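Local atomic coordinates of esterase (Staphylococcus aureus subsp. aureus USA300_TCH1516, PDB entry 3D7R), a protein that probably hydrolyses ester bonds, as a putative esterase of the alpha/beta hydrolase fold. Residues His64-Thr69 with Leu76-Leu81. Numbering follows the deposited sequence.
Sequences HKQPST and LEKLSL. With DMS (dimethyl sulfoxide), chain O.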
# COMPACT_ATOMS: atom_id res chain seq x y z
N HIS A 64 5.63 9.13 -14.93
CA HIS A 64 6.12 7.84 -14.47
C HIS A 64 6.10 6.83 -15.63
O HIS A 64 5.12 6.76 -16.37
CB HIS A 64 5.26 7.32 -13.33
CG HIS A 64 5.79 6.06 -12.71
ND1 HIS A 64 6.97 6.02 -12.01
CD2 HIS A 64 5.31 4.79 -12.73
CE1 HIS A 64 7.19 4.78 -11.60
NE2 HIS A 64 6.20 4.02 -12.02
N LYS A 65 7.17 6.07 -15.77
CA LYS A 65 7.34 5.16 -16.91
C LYS A 65 7.62 3.74 -16.43
O LYS A 65 8.26 3.56 -15.42
CB LYS A 65 8.50 5.66 -17.78
CG LYS A 65 8.13 6.81 -18.73
CD LYS A 65 9.37 7.42 -19.35
CE LYS A 65 9.00 8.55 -20.33
NZ LYS A 65 10.10 8.86 -21.27
N GLN A 66 7.15 2.73 -17.17
CA GLN A 66 7.58 1.36 -16.86
C GLN A 66 9.12 1.24 -16.91
O GLN A 66 9.76 1.95 -17.67
CB GLN A 66 6.92 0.32 -17.79
CG GLN A 66 7.22 0.42 -19.25
CD GLN A 66 6.40 -0.61 -20.06
OE1 GLN A 66 6.42 -1.81 -19.77
NE2 GLN A 66 5.67 -0.11 -21.07
N PRO A 67 9.71 0.36 -16.08
CA PRO A 67 11.16 0.19 -16.15
C PRO A 67 11.57 -0.23 -17.57
O PRO A 67 10.92 -1.09 -18.17
CB PRO A 67 11.43 -0.95 -15.16
CG PRO A 67 10.28 -0.91 -14.25
CD PRO A 67 9.10 -0.49 -15.05
N SER A 68 12.64 0.36 -18.10
CA SER A 68 13.06 0.09 -19.47
C SER A 68 13.48 -1.37 -19.73
O SER A 68 13.42 -1.83 -20.86
CB SER A 68 14.21 1.04 -19.86
OG SER A 68 15.29 0.82 -18.98
N THR A 69 13.90 -2.09 -18.69
CA THR A 69 14.45 -3.42 -18.87
C THR A 69 13.44 -4.53 -18.51
O THR A 69 13.69 -5.71 -18.78
CB THR A 69 15.73 -3.60 -18.08
OG1 THR A 69 15.46 -3.40 -16.69
CG2 THR A 69 16.78 -2.59 -18.50
N LEU A 76 -0.63 -4.22 -20.93
CA LEU A 76 -0.58 -2.96 -20.18
C LEU A 76 -1.36 -1.83 -20.87
O LEU A 76 -1.19 -1.59 -22.06
CB LEU A 76 0.88 -2.53 -19.98
CG LEU A 76 1.23 -1.32 -19.11
CD1 LEU A 76 0.91 -1.57 -17.65
CD2 LEU A 76 2.71 -1.00 -19.25
N GLU A 77 -2.20 -1.15 -20.10
CA GLU A 77 -2.95 0.00 -20.62
C GLU A 77 -2.40 1.26 -19.96
O GLU A 77 -2.35 1.34 -18.72
CB GLU A 77 -4.44 -0.14 -20.29
CG GLU A 77 -5.09 -1.28 -21.02
CD GLU A 77 -6.54 -1.49 -20.65
OE1 GLU A 77 -7.11 -0.70 -19.89
OE2 GLU A 77 -7.13 -2.48 -21.13
N LYS A 78 -1.98 2.23 -20.75
CA LYS A 78 -1.38 3.42 -20.17
C LYS A 78 -2.40 4.54 -20.28
O LYS A 78 -2.51 5.17 -21.32
CB LYS A 78 -0.04 3.77 -20.85
CG LYS A 78 1.00 2.67 -20.83
CD LYS A 78 2.24 3.07 -21.62
CE LYS A 78 3.34 2.05 -21.45
NZ LYS A 78 4.61 2.42 -22.18
N LEU A 79 -3.18 4.73 -19.23
CA LEU A 79 -4.33 5.63 -19.28
C LEU A 79 -4.13 6.87 -18.41
O LEU A 79 -3.15 7.00 -17.72
CB LEU A 79 -5.60 4.89 -18.83
CG LEU A 79 -5.90 3.56 -19.53
CD1 LEU A 79 -7.07 2.86 -18.89
CD2 LEU A 79 -6.17 3.80 -21.01
N SER A 80 -5.10 7.78 -18.47
CA SER A 80 -5.12 8.91 -17.55
C SER A 80 -6.53 9.18 -17.08
O SER A 80 -7.50 8.82 -17.73
CB SER A 80 -4.50 10.15 -18.19
OG SER A 80 -5.28 10.56 -19.28
N LEU A 81 -6.63 9.80 -15.91
CA LEU A 81 -7.90 10.22 -15.36
C LEU A 81 -7.67 11.61 -14.81
O LEU A 81 -6.93 11.79 -13.83
CB LEU A 81 -8.36 9.25 -14.27
CG LEU A 81 -9.77 9.40 -13.69
CD1 LEU A 81 -10.85 9.23 -14.76
CD2 LEU A 81 -9.98 8.42 -12.54
S DMS O . 10.26 8.16 -15.21
O DMS O . 9.49 6.89 -14.20
C1 DMS O . 10.85 9.51 -14.14
C2 DMS O . 11.84 7.57 -15.89
O HOH W 1 5.52 3.62 -19.76
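Q66 meets L76 and K78 at the edge of an alpha/beta hydrolase sheet. Residues 76-81 lie on one of its two edge strands, 75-81, which pairs with strand 84-90 through backbone bonds such as those of E77 with R88. Residues 64-69 belong to the loop that leads from helix 46-61 into this strand. The contact is small, burying 113 Å² in all.

The closer-packed part sets a methyl of L76 against the Q66 amide. The methyl CD2 of L76 lies 3.8 Å from CD of Q66, over one face of the Q66 amide. L76 and Q66 run past each other in opposite directions. CG of L76 is anti to the backbone N (chi1 -174°), which directs the branch at the glutamine. Both side chains also touch W116 of helix 113-126.

The other side is looser and wetter. K78 is exposed and extended, and its chain crosses that of Q66 at about a right angle. Its ammonium group ends beside the Q66 amide, which is probably turned over in the model.

One residue earlier in the loop, the backbone N of K65 donates to the oxygen of a dimethyl sulfoxide, probably from the crystallisation liquor. A water bridges the two segments. It accepts from the backbone N of Q66 at 3.2 Å and from NZ of K78 at 2.9 Å.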